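Local atomic coordinates of beta-galactosidase (Geobacillus stearothermophilus, PDB entry 4OIF), a protein that probably hydrolyses terminal non-reducing beta-D-galactose residues from beta-D-galactosides inside the cell, working as a zinc-binding homotrimer. Residues V84-P89 against R138-R143; Q590-G595 against M611-L616; W191-S194 against T199-D202; V628-R633 against D639-M644. All coordinates share one frame; numbering follows the deposited sequence.

Contact 1 of 4, residues V84-P89 against R138-R143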
loop_
_atom_site.group_PDB
_atom_site.type_symbol
_atom_site.label_atom_id
_atom_site.label_comp_id
_atom_site.label_asym_id
_atom_site.label_seq_id
_atom_site.Cartn_x
_atom_site.Cartn_y
_atom_site.Cartn_z
ATOM N N VAL A 84 -24.347 35.330 15.129
ATOM C CA VAL A 84 -23.046 34.945 14.612
ATOM C C VAL A 84 -22.224 34.183 15.649
ATOM O O VAL A 84 -22.052 34.646 16.776
ATOM C CB VAL A 84 -22.236 36.165 14.154
ATOM C CG1 VAL A 84 -20.844 35.715 13.675
ATOM C CG2 VAL A 84 -22.993 36.935 13.073
ATOM N N ILE A 85 -21.763 32.995 15.266
ATOM C CA ILE A 85 -20.657 32.323 15.938
ATOM C C ILE A 85 -19.376 32.814 15.272
ATOM O O ILE A 85 -19.096 32.460 14.124
ATOM C CB ILE A 85 -20.755 30.785 15.839
ATOM C CG1 ILE A 85 -22.003 30.281 16.559
ATOM C CG2 ILE A 85 -19.511 30.111 16.426
ATOM C CD1 ILE A 85 -22.286 28.813 16.306
ATOM N N LEU A 86 -18.615 33.654 15.966
ATOM C CA LEU A 86 -17.414 34.222 15.372
ATOM C C LEU A 86 -16.238 33.302 15.628
ATOM O O LEU A 86 -15.964 32.920 16.764
ATOM C CB LEU A 86 -17.130 35.619 15.925
ATOM C CG LEU A 86 -15.978 36.383 15.260
ATOM C CD1 LEU A 86 -16.136 36.395 13.757
ATOM C CD2 LEU A 86 -15.895 37.802 15.779
ATOM N N ALA A 87 -15.554 32.933 14.558
ATOM C CA ALA A 87 -14.393 32.079 14.676
ATOM C C ALA A 87 -13.118 32.895 14.642
ATOM O O ALA A 87 -13.057 33.934 13.975
ATOM C CB ALA A 87 -14.376 31.044 13.562
ATOM N N THR A 88 -12.101 32.423 15.362
ATOM C CA THR A 88 -10.751 32.933 15.167
ATOM C C THR A 88 -10.115 32.204 13.977
ATOM O O THR A 88 -10.401 31.037 13.733
ATOM C CB THR A 88 -9.904 32.770 16.412
ATOM O OG1 THR A 88 -9.655 31.377 16.646
ATOM C CG2 THR A 88 -10.635 33.381 17.611
ATOM N N PRO A 89 -9.261 32.903 13.223
ATOM C CA PRO A 89 -8.859 32.378 11.919
ATOM C C PRO A 89 -7.582 31.544 11.910
ATOM O O PRO A 89 -7.059 31.297 10.820
ATOM C CB PRO A 89 -8.654 33.657 11.099
ATOM C CG PRO A 89 -8.132 34.632 12.104
ATOM C CD PRO A 89 -8.831 34.300 13.411
ATOM N N ARG A 138 -7.475 39.436 19.335
ATOM C CA ARG A 138 -7.742 40.656 20.080
ATOM C C ARG A 138 -8.466 41.716 19.240
ATOM O O ARG A 138 -9.410 42.327 19.719
ATOM C CB ARG A 138 -6.452 41.225 20.640
ATOM C CG ARG A 138 -6.639 42.499 21.431
ATOM C CD ARG A 138 -5.358 42.877 22.119
ATOM N NE ARG A 138 -4.948 41.862 23.082
ATOM C CZ ARG A 138 -5.435 41.779 24.316
ATOM N NH1 ARG A 138 -6.348 42.652 24.726
ATOM N NH2 ARG A 138 -5.011 40.825 25.137
ATOM N N LEU A 139 -8.039 41.937 17.998
ATOM C CA LEU A 139 -8.724 42.918 17.154
ATOM C C LEU A 139 -10.177 42.502 16.970
ATOM O O LEU A 139 -11.093 43.336 17.032
ATOM C CB LEU A 139 -8.033 43.076 15.787
ATOM C CG LEU A 139 -6.619 43.678 15.813
ATOM C CD1 LEU A 139 -6.003 43.745 14.418
ATOM C CD2 LEU A 139 -6.609 45.052 16.458
ATOM N N LEU A 140 -10.387 41.205 16.760
ATOM C CA LEU A 140 -11.743 40.701 16.585
ATOM C C LEU A 140 -12.603 40.965 17.821
ATOM O O LEU A 140 -13.708 41.496 17.689
ATOM C CB LEU A 140 -11.736 39.208 16.259
ATOM C CG LEU A 140 -11.408 38.835 14.808
ATOM C CD1 LEU A 140 -11.148 37.349 14.709
ATOM C CD2 LEU A 140 -12.509 39.271 13.835
ATOM N N ALA A 141 -12.107 40.618 19.010
ATOM C CA ALA A 141 -12.901 40.839 20.221
ATOM C C ALA A 141 -13.124 42.334 20.465
ATOM O O ALA A 141 -14.192 42.738 20.913
ATOM C CB ALA A 141 -12.252 40.181 21.443
ATOM N N GLU A 142 -12.131 43.151 20.153
ATOM C CA GLU A 142 -12.275 44.591 20.290
ATOM C C GLU A 142 -13.425 45.083 19.442
ATOM O O GLU A 142 -14.249 45.864 19.911
ATOM C CB GLU A 142 -11.001 45.339 19.876
ATOM C CG GLU A 142 -9.828 45.212 20.820
ATOM C CD GLU A 142 -8.609 45.994 20.338
ATOM O OE1 GLU A 142 -8.594 46.421 19.164
ATOM O OE2 GLU A 142 -7.667 46.174 21.134
ATOM N N ARG A 143 -13.474 44.632 18.188
ATOM C CA ARG A 143 -14.429 45.192 17.244
ATOM C C ARG A 143 -15.837 44.601 17.348
ATOM O O ARG A 143 -16.816 45.324 17.186
ATOM C CB ARG A 143 -13.919 45.037 15.813
ATOM C CG ARG A 143 -14.819 45.692 14.800
ATOM C CD ARG A 143 -14.272 45.583 13.402
ATOM N NE ARG A 143 -13.252 46.582 13.188
ATOM C CZ ARG A 143 -13.400 47.635 12.403
ATOM N NH1 ARG A 143 -14.522 47.796 11.728
ATOM N NH2 ARG A 143 -12.411 48.507 12.282
#

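Contact 2 of 4, residues Q590-G595 against M611-L616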
loop_
_atom_site.group_PDB
_atom_site.type_symbol
_atom_site.label_atom_id
_atom_site.label_comp_id
_atom_site.label_asym_id
_atom_site.label_seq_id
_atom_site.Cartn_x
_atom_site.Cartn_y
_atom_site.Cartn_z
ATOM N N GLN A 590 -20.871 -5.491 42.682
ATOM C CA GLN A 590 -20.620 -6.672 41.867
ATOM C C GLN A 590 -19.627 -6.377 40.758
ATOM O O GLN A 590 -19.630 -5.288 40.196
ATOM C CB GLN A 590 -21.911 -7.193 41.253
ATOM C CG GLN A 590 -22.563 -8.286 42.032
ATOM C CD GLN A 590 -23.404 -9.158 41.142
ATOM O OE1 GLN A 590 -24.313 -8.675 40.470
ATOM N NE2 GLN A 590 -23.096 -10.450 41.113
ATOM N N ALA A 591 -18.790 -7.358 40.440
ATOM C CA ALA A 591 -17.829 -7.226 39.360
ATOM C C ALA A 591 -17.884 -8.448 38.452
ATOM O O ALA A 591 -17.712 -9.584 38.894
ATOM C CB ALA A 591 -16.421 -7.015 39.919
ATOM N N TYR A 592 -18.150 -8.193 37.179
ATOM C CA TYR A 592 -18.197 -9.214 36.145
ATOM C C TYR A 592 -16.978 -9.141 35.211
ATOM O O TYR A 592 -16.556 -8.054 34.806
ATOM C CB TYR A 592 -19.460 -9.059 35.300
ATOM C CG TYR A 592 -20.757 -9.252 36.032
ATOM C CD1 TYR A 592 -21.240 -8.276 36.893
ATOM C CD2 TYR A 592 -21.523 -10.394 35.834
ATOM C CE1 TYR A 592 -22.433 -8.444 37.559
ATOM C CE2 TYR A 592 -22.724 -10.563 36.485
ATOM C CZ TYR A 592 -23.173 -9.585 37.347
ATOM O OH TYR A 592 -24.363 -9.744 38.007
ATOM N N TYR A 593 -16.444 -10.301 34.840
ATOM C CA TYR A 593 -15.363 -10.357 33.868
ATOM C C TYR A 593 -15.789 -11.187 32.673
ATOM O O TYR A 593 -16.233 -12.331 32.830
ATOM C CB TYR A 593 -14.100 -10.940 34.503
ATOM C CG TYR A 593 -12.853 -10.809 33.654
ATOM C CD1 TYR A 593 -12.415 -11.867 32.856
ATOM C CD2 TYR A 593 -12.095 -9.633 33.665
ATOM C CE1 TYR A 593 -11.253 -11.754 32.083
ATOM C CE2 TYR A 593 -10.935 -9.506 32.886
ATOM C CZ TYR A 593 -10.520 -10.571 32.100
ATOM O OH TYR A 593 -9.378 -10.459 31.334
ATOM N N ILE A 594 -15.661 -10.610 31.483
ATOM C CA ILE A 594 -15.968 -11.338 30.258
ATOM C C ILE A 594 -14.676 -11.698 29.534
ATOM O O ILE A 594 -14.000 -10.817 28.994
ATOM C CB ILE A 594 -16.869 -10.525 29.313
ATOM C CG1 ILE A 594 -18.222 -10.230 29.973
ATOM C CG2 ILE A 594 -17.062 -11.295 28.036
ATOM C CD1 ILE A 594 -19.014 -9.138 29.310
ATOM N N GLY A 595 -14.331 -12.986 29.518
ATOM C CA GLY A 595 -12.999 -13.405 29.092
ATOM C C GLY A 595 -12.711 -13.439 27.597
ATOM O O GLY A 595 -11.551 -13.409 27.174
ATOM N N MET A 611 -29.843 -5.626 33.196
ATOM C CA MET A 611 -30.902 -4.613 33.110
ATOM C C MET A 611 -32.082 -4.982 34.004
ATOM O O MET A 611 -32.711 -4.121 34.616
ATOM C CB MET A 611 -31.405 -4.455 31.669
ATOM C CG MET A 611 -30.491 -3.742 30.679
ATOM S SD MET A 611 -31.056 -4.074 28.984
ATOM C CE MET A 611 -29.709 -3.403 28.012
ATOM N N GLU A 612 -32.410 -6.267 34.047
ATOM C CA GLU A 612 -33.445 -6.709 34.958
ATOM C C GLU A 612 -32.940 -6.579 36.392
ATOM O O GLU A 612 -33.628 -6.030 37.252
ATOM C CB GLU A 612 -33.865 -8.141 34.634
ATOM C CG GLU A 612 -34.584 -8.247 33.296
ATOM C CD GLU A 612 -34.742 -9.675 32.809
ATOM O OE1 GLU A 612 -34.266 -10.600 33.500
ATOM O OE2 GLU A 612 -35.337 -9.868 31.726
ATOM N N LYS A 613 -31.718 -7.050 36.629
ATOM C CA LYS A 613 -31.121 -7.022 37.958
ATOM C C LYS A 613 -31.071 -5.614 38.550
ATOM O O LYS A 613 -31.380 -5.416 39.719
ATOM C CB LYS A 613 -29.716 -7.616 37.911
ATOM C CG LYS A 613 -29.158 -8.042 39.256
ATOM C CD LYS A 613 -27.824 -8.772 39.077
ATOM C CE LYS A 613 -27.440 -9.559 40.321
ATOM N NZ LYS A 613 -27.451 -8.692 41.534
ATOM N N LEU A 614 -30.703 -4.636 37.731
ATOM C CA LEU A 614 -30.508 -3.275 38.211
ATOM C C LEU A 614 -31.669 -2.347 37.891
ATOM O O LEU A 614 -31.590 -1.140 38.154
ATOM C CB LEU A 614 -29.233 -2.689 37.615
ATOM C CG LEU A 614 -27.975 -3.461 37.944
ATOM C CD1 LEU A 614 -26.787 -2.743 37.340
ATOM C CD2 LEU A 614 -27.860 -3.561 39.450
ATOM N N ASP A 615 -32.735 -2.899 37.322
ATOM C CA ASP A 615 -33.893 -2.092 36.955
ATOM C C ASP A 615 -33.492 -0.940 36.027
ATOM O O ASP A 615 -33.731 0.227 36.326
ATOM C CB ASP A 615 -34.591 -1.554 38.211
ATOM C CG ASP A 615 -35.911 -0.858 37.899
ATOM O OD1 ASP A 615 -36.616 -1.289 36.960
ATOM O OD2 ASP A 615 -36.235 0.132 38.587
ATOM N N LEU A 616 -32.862 -1.289 34.909
ATOM C CA LEU A 616 -32.449 -0.315 33.907
ATOM C C LEU A 616 -33.548 -0.145 32.874
ATOM O O LEU A 616 -33.909 -1.101 32.186
ATOM C CB LEU A 616 -31.150 -0.756 33.232
ATOM C CG LEU A 616 -30.010 -1.070 34.195
ATOM C CD1 LEU A 616 -28.783 -1.515 33.422
ATOM C CD2 LEU A 616 -29.710 0.133 35.088
#

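Contact 3 of 4, residues W191-S194 against T199-D202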
loop_
_atom_site.group_PDB
_atom_site.type_symbol
_atom_site.label_atom_id
_atom_site.label_comp_id
_atom_site.label_asym_id
_atom_site.label_seq_id
_atom_site.Cartn_x
_atom_site.Cartn_y
_atom_site.Cartn_z
ATOM N N TRP A 191 10.224 4.614 31.096
ATOM C CA TRP A 191 10.199 4.233 29.684
ATOM C C TRP A 191 10.891 2.917 29.391
ATOM O O TRP A 191 10.862 2.451 28.247
ATOM C CB TRP A 191 10.859 5.305 28.832
ATOM C CG TRP A 191 10.091 6.546 28.721
ATOM C CD1 TRP A 191 8.883 6.829 29.298
ATOM C CD2 TRP A 191 10.464 7.699 27.977
ATOM N NE1 TRP A 191 8.483 8.099 28.950
ATOM C CE2 TRP A 191 9.439 8.652 28.140
ATOM C CE3 TRP A 191 11.564 8.021 27.184
ATOM C CZ2 TRP A 191 9.486 9.896 27.540
ATOM C CZ3 TRP A 191 11.615 9.258 26.598
ATOM C CH2 TRP A 191 10.583 10.184 26.776
ATOM N N TRP A 192 11.530 2.344 30.414
ATOM C CA TRP A 192 12.306 1.098 30.293
ATOM C C TRP A 192 13.380 1.213 29.201
ATOM O O TRP A 192 13.492 0.353 28.318
ATOM C CB TRP A 192 11.378 -0.096 30.014
ATOM C CG TRP A 192 11.939 -1.413 30.492
ATOM C CD1 TRP A 192 12.539 -2.367 29.731
ATOM C CD2 TRP A 192 11.972 -1.900 31.847
ATOM N NE1 TRP A 192 12.941 -3.419 30.520
ATOM C CE2 TRP A 192 12.607 -3.158 31.822
ATOM C CE3 TRP A 192 11.524 -1.396 33.071
ATOM C CZ2 TRP A 192 12.805 -3.922 32.971
ATOM C CZ3 TRP A 192 11.716 -2.153 34.210
ATOM C CH2 TRP A 192 12.354 -3.404 34.154
ATOM N N THR A 193 14.172 2.277 29.271
ATOM C CA THR A 193 15.125 2.579 28.212
ATOM C C THR A 193 16.373 1.707 28.250
ATOM O O THR A 193 17.168 1.740 27.309
ATOM C CB THR A 193 15.571 4.045 28.254
ATOM O OG1 THR A 193 16.032 4.369 29.568
ATOM C CG2 THR A 193 14.414 4.951 27.887
ATOM N N SER A 194 16.548 0.929 29.314
ATOM C CA SER A 194 17.651 -0.023 29.362
ATOM C C SER A 194 17.593 -0.999 28.190
ATOM O O SER A 194 18.618 -1.429 27.667
ATOM C CB SER A 194 17.637 -0.791 30.682
ATOM O OG SER A 194 16.341 -1.287 30.951
ATOM N N THR A 199 19.100 3.974 27.130
ATOM C CA THR A 199 19.183 4.833 28.306
ATOM C C THR A 199 19.734 6.222 27.977
ATOM O O THR A 199 20.791 6.365 27.353
ATOM C CB THR A 199 20.062 4.210 29.404
ATOM O OG1 THR A 199 19.627 2.869 29.671
ATOM C CG2 THR A 199 19.992 5.044 30.683
ATOM N N TYR A 200 19.002 7.247 28.395
ATOM C CA TYR A 200 19.410 8.617 28.113
ATOM C C TYR A 200 20.282 9.140 29.236
ATOM O O TYR A 200 19.940 8.996 30.406
ATOM C CB TYR A 200 18.189 9.519 27.933
ATOM C CG TYR A 200 17.308 9.148 26.767
ATOM C CD1 TYR A 200 17.697 9.419 25.454
ATOM C CD2 TYR A 200 16.083 8.524 26.970
ATOM C CE1 TYR A 200 16.881 9.088 24.371
ATOM C CE2 TYR A 200 15.263 8.193 25.898
ATOM C CZ TYR A 200 15.665 8.479 24.606
ATOM O OH TYR A 200 14.851 8.142 23.546
ATOM N N THR A 201 21.403 9.758 28.889
ATOM C CA THR A 201 22.310 10.272 29.908
ATOM C C THR A 201 22.370 11.798 29.904
ATOM O O THR A 201 23.107 12.399 30.680
ATOM C CB THR A 201 23.728 9.680 29.744
ATOM O OG1 THR A 201 24.107 9.684 28.362
ATOM C CG2 THR A 201 23.757 8.252 30.262
ATOM N N ASP A 202 21.575 12.424 29.044
ATOM C CA ASP A 202 21.428 13.879 29.057
ATOM C C ASP A 202 20.128 14.245 28.365
ATOM O O ASP A 202 19.794 13.659 27.330
ATOM C CB ASP A 202 22.609 14.571 28.361
ATOM C CG ASP A 202 22.631 16.082 28.595
ATOM O OD1 ASP A 202 21.968 16.840 27.846
ATOM O OD2 ASP A 202 23.323 16.509 29.541
HETATM O O HOH W 1 17.855 3.049 31.958
#

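Contact 4 of 4, residues V628-R633 against D639-M644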
loop_
_atom_site.group_PDB
_atom_site.type_symbol
_atom_site.label_atom_id
_atom_site.label_comp_id
_atom_site.label_asym_id
_atom_site.label_seq_id
_atom_site.Cartn_x
_atom_site.Cartn_y
_atom_site.Cartn_z
ATOM N N VAL A 628 -35.392 0.804 15.258
ATOM C CA VAL A 628 -36.097 1.956 15.779
ATOM C C VAL A 628 -35.421 2.365 17.059
ATOM O O VAL A 628 -35.336 1.576 17.989
ATOM C CB VAL A 628 -37.571 1.671 16.059
ATOM C CG1 VAL A 628 -38.205 2.842 16.801
ATOM C CG2 VAL A 628 -38.280 1.409 14.781
ATOM N N SER A 629 -34.936 3.597 17.097
ATOM C CA SER A 629 -34.235 4.109 18.252
ATOM C C SER A 629 -35.140 5.059 19.004
ATOM O O SER A 629 -35.731 5.960 18.419
ATOM C CB SER A 629 -32.937 4.812 17.820
ATOM O OG SER A 629 -32.281 5.401 18.927
ATOM N N VAL A 630 -35.263 4.858 20.305
ATOM C CA VAL A 630 -36.016 5.796 21.117
ATOM C C VAL A 630 -35.056 6.429 22.102
ATOM O O VAL A 630 -34.394 5.724 22.854
ATOM C CB VAL A 630 -37.194 5.116 21.861
ATOM C CG1 VAL A 630 -37.894 6.120 22.760
ATOM C CG2 VAL A 630 -38.182 4.503 20.861
ATOM N N GLN A 631 -34.964 7.755 22.077
ATOM C CA GLN A 631 -34.026 8.461 22.945
ATOM C C GLN A 631 -34.683 9.694 23.517
ATOM O O GLN A 631 -35.465 10.329 22.833
ATOM C CB GLN A 631 -32.762 8.861 22.175
ATOM C CG GLN A 631 -31.835 7.709 21.816
ATOM C CD GLN A 631 -31.193 7.090 23.033
ATOM O OE1 GLN A 631 -30.912 7.773 24.026
ATOM N NE2 GLN A 631 -30.964 5.785 22.971
ATOM N N ALA A 632 -34.349 10.064 24.748
ATOM C CA ALA A 632 -35.056 11.158 25.404
ATOM C C ALA A 632 -34.176 12.229 26.063
ATOM O O ALA A 632 -33.026 11.989 26.446
ATOM C CB ALA A 632 -35.993 10.590 26.432
ATOM N N ARG A 633 -34.744 13.419 26.200
ATOM C CA ARG A 633 -34.164 14.451 27.046
ATOM C C ARG A 633 -35.187 14.843 28.095
ATOM O O ARG A 633 -36.379 14.768 27.860
ATOM C CB ARG A 633 -33.720 15.644 26.213
ATOM C CG ARG A 633 -32.551 15.274 25.317
ATOM C CD ARG A 633 -32.128 16.390 24.436
ATOM N NE ARG A 633 -31.551 17.491 25.190
ATOM C CZ ARG A 633 -30.999 18.547 24.612
ATOM N NH1 ARG A 633 -30.965 18.609 23.285
ATOM N NH2 ARG A 633 -30.491 19.528 25.349
ATOM N N ASP A 639 -40.815 15.053 29.889
ATOM C CA ASP A 639 -39.897 14.294 29.067
ATOM C C ASP A 639 -40.119 14.641 27.589
ATOM O O ASP A 639 -41.250 14.813 27.144
ATOM C CB ASP A 639 -40.074 12.790 29.314
ATOM C CG ASP A 639 -39.528 12.345 30.673
ATOM O OD1 ASP A 639 -38.524 12.923 31.154
ATOM O OD2 ASP A 639 -40.104 11.400 31.254
ATOM N N TYR A 640 -39.025 14.786 26.849
ATOM C CA TYR A 640 -39.065 14.911 25.396
ATOM C C TYR A 640 -38.473 13.659 24.789
ATOM O O TYR A 640 -37.309 13.351 24.987
ATOM C CB TYR A 640 -38.293 16.129 24.904
ATOM C CG TYR A 640 -38.821 17.450 25.379
ATOM C CD1 TYR A 640 -38.152 18.174 26.363
ATOM C CD2 TYR A 640 -39.984 17.987 24.844
ATOM C CE1 TYR A 640 -38.631 19.395 26.798
ATOM C CE2 TYR A 640 -40.465 19.208 25.270
ATOM C CZ TYR A 640 -39.788 19.908 26.245
ATOM O OH TYR A 640 -40.261 21.127 26.675
ATOM N N VAL A 641 -39.286 12.946 24.034
ATOM C CA VAL A 641 -38.920 11.639 23.560
ATOM C C VAL A 641 -38.890 11.611 22.041
ATOM O O VAL A 641 -39.807 12.063 21.380
ATOM C CB VAL A 641 -39.897 10.597 24.115
ATOM C CG1 VAL A 641 -39.478 9.195 23.702
ATOM C CG2 VAL A 641 -39.961 10.719 25.646
ATOM N N PHE A 642 -37.807 11.092 21.492
ATOM C CA PHE A 642 -37.628 10.972 20.055
ATOM C C PHE A 642 -37.775 9.513 19.651
ATOM O O PHE A 642 -37.026 8.647 20.130
ATOM C CB PHE A 642 -36.246 11.484 19.629
ATOM C CG PHE A 642 -36.059 12.961 19.776
ATOM C CD1 PHE A 642 -35.943 13.544 21.031
ATOM C CD2 PHE A 642 -35.961 13.770 18.656
ATOM C CE1 PHE A 642 -35.759 14.921 21.168
ATOM C CE2 PHE A 642 -35.774 15.149 18.781
ATOM C CZ PHE A 642 -35.675 15.724 20.041
ATOM N N ILE A 643 -38.729 9.247 18.768
ATOM C CA ILE A 643 -38.921 7.915 18.211
ATOM C C ILE A 643 -38.472 7.918 16.749
ATOM O O ILE A 643 -39.136 8.477 15.877
ATOM C CB ILE A 643 -40.379 7.462 18.331
ATOM C CG1 ILE A 643 -40.896 7.720 19.756
ATOM C CG2 ILE A 643 -40.506 5.999 17.951
ATOM C CD1 ILE A 643 -42.398 7.430 19.962
ATOM N N MET A 644 -37.336 7.279 16.489
ATOM C CA MET A 644 -36.641 7.419 15.217
ATOM C C MET A 644 -36.542 6.105 14.434
ATOM O O MET A 644 -35.999 5.112 14.915
ATOM C CB MET A 644 -35.242 8.004 15.469
ATOM C CG MET A 644 -35.281 9.333 16.204
ATOM S SD MET A 644 -33.679 9.861 16.841
ATOM C CE MET A 644 -33.374 8.653 18.123
#

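Contact 1 of 4, residues V84-P89 against R138-R143
L140 packs its two methyl branches on L86, A87 and P89. The contact is part of the TIM barrel of this family 42 glycosidase, where helix 127-144 lies outside strand 83-87. L140 CD2 meets L86 CD2 at 4.2 Å, and the two side chains pass each other at a slant. The other branch serves the strand end. L140 CD1 is 4.0 Å from P89 CD, and it also sits 4.0 Å from the carbonyl oxygen A87 O. L86 turns its CG anti to the backbone N (chi1 -173°), which extends the chain toward the helix. L140 has CG beside its own backbone N (chi1 -79°), which sends CD2 to L86 and CD1 to the strand end. The contact is buried, and its side-chain packing is apolar. L70 of helix 68-79 also touches L140, while F74 and W153 pack on L86. The chain runs from strand 83-87 through helix 127-144 to the neighbouring parallel strand 150-154, a beta-alpha-beta crossover. A87 points the other way from L86, away from the helix. Its side chain lies about 7 Å from that of N157, a predicted substrate-binding residue. T88 is held beyond the strand end. Its OG1 bonds to S156 N, on the chain following strand 150-154, and to E239 OE2 of helix 218-246.

Contact 2 of 4, residues Q590-G595 against M611-L616
K613 leaves the last helical turn with CG anti to the backbone N (chi1 -162°). Its chain then runs extended toward Q590 and Y592 until it bends at the last torsion (chi4 -54°). Y592 carries its ring forward from the strand, and Q590 stretches out beside it beyond CG. Both end at the lysine. K613 CD lies 3.8 Å from Y592 OH. The next carbon, K613 CE, comes within 3.3 Å of Q590 OE1. K613 crosses both side chains at a slant. The two strand residues are tied to each other: Y592 OH donates to Q590 OE1 over 2.7 Å. The hydroxyl sits above the amide plane, 38° out of it, so this short bond does not follow a lone pair of the amide oxygen. It links the phenol to the amide, and the lysine chain lies against both oxygens. Farther back, the Y592 ring meets F606 of helix 600-613 with the planes nearly perpendicular. Just past K613, the helix ends in a Schellman motif at D615, with L616 N bonded to M611 O over 2.9 Å. Strand 589-594 pairs in parallel with strand 496-500, and helix 600-613 packs against this part of the sheet. Such helix-on-sheet packing belongs to the alpha/beta trimerisation domain, which is related to the class I glutamine amidotransferase fold.

Contact 3 of 4, residues W191-S194 against T199-D202
The indole of W191 meets Y200 edge-on. Y200 CE2 lies near the indole plane, 3.9 Å from W191 CZ3. The methyl T193 CG2 reaches the same ring atom, Y200 CE2, also at 3.9 Å. CE2 thus touches both residues, and the methyl also lies 4.0 Å from Y200 CD2. S194 OG stands 4.0 Å above one face of the W192 ring, toward its rim. W192 also meets W26 of the second subunit edge-to-face, and its NE1 bonds to Q25 OE1 of that subunit. Helix 184-191 ends here in a Schellman motif, with W192 at positive phi, and the chain then folds back on itself at the subunit interface. T193 OG1 lies between the backbone N and the carbonyl carbon (chi1 52°), where it faces T199. The two hydroxyls are bridged by a water. That water donates to T193 OG1 over 3.3 Å and lies 2.9 Å from T199 OG1. T193 OG1 also bonds to N188 OD1 in the helix. T199 OG1 packs 3.5 Å from S194 CA and makes a weak bond to S56 OG of the second subunit. W191 NE1 bonds to D223 OD2 of helix 218-246.

Contact 4 of 4, residues V628-R633 against D639-M644
This contact is a beta hairpin of the C-terminal domain, strand 628-634 with strand 638-645. The strands run antiparallel, with an axis angle of 161°. Three hydrogen-bonded pairs, S629 with M644, Q631 with F642 and R633 with Y640, make six backbone bonds. Y640 N to R633 O is 2.8 Å, with an N-H...O angle of 170°. V630 with I643 and A632 with V641 are the non-hydrogen-bonded pairs between them. These four residues share one face, where apolar side chains touch through their methyl groups. V630 CG1 touches V641 CG1 diagonally at 3.6 Å, while V630 CG2 lies beside I643 CG2 at 4.0 Å. V682 of strand 679-685 continues this layer next to V641. The opposite face carries F642 and M644, which pack on helix 341-351 of the barrel region. R633 also leaves from this face. Its guanidinium forms a salt bridge with D355 and bonds to the carbonyl oxygens of T407, S354 and I350. Q631 OE1 bonds to R409. Strand 628-634 is thereby joined to segments beyond its own sheet. The F642 ring holds Q631 O near its edge, 3.7 Å from F642 CD1. M644 bends at its last torsion (chi3 -68°), folding the methyl back over the other strand: M644 CE lies 3.5 Å from S629 OG and 4.1 Å from Q631 CB.

In the fold
Along the chain the order is contact 1, contact 3, contact 2, contact 4. Contacts 1 and 3 both belong to the barrel domain, yet their centres are about 46 Å apart. Contact 1 is in the barrel wall; contact 3 is in the loop before helix 218-246 and meets a second subunit. Contact 2 belongs to the trimerisation domain and its ten-stranded mixed sheet. Contact 4 is in the five-stranded antiparallel sheet of the C-terminal domain. These two are the nearest pair, with centres about 25 Å apart. Contacts 3 and 4 are the farthest, at about 55 Å. No two contacts touch; each helps build its own part of the subunit, and only contact 3 of the four reaches another chain.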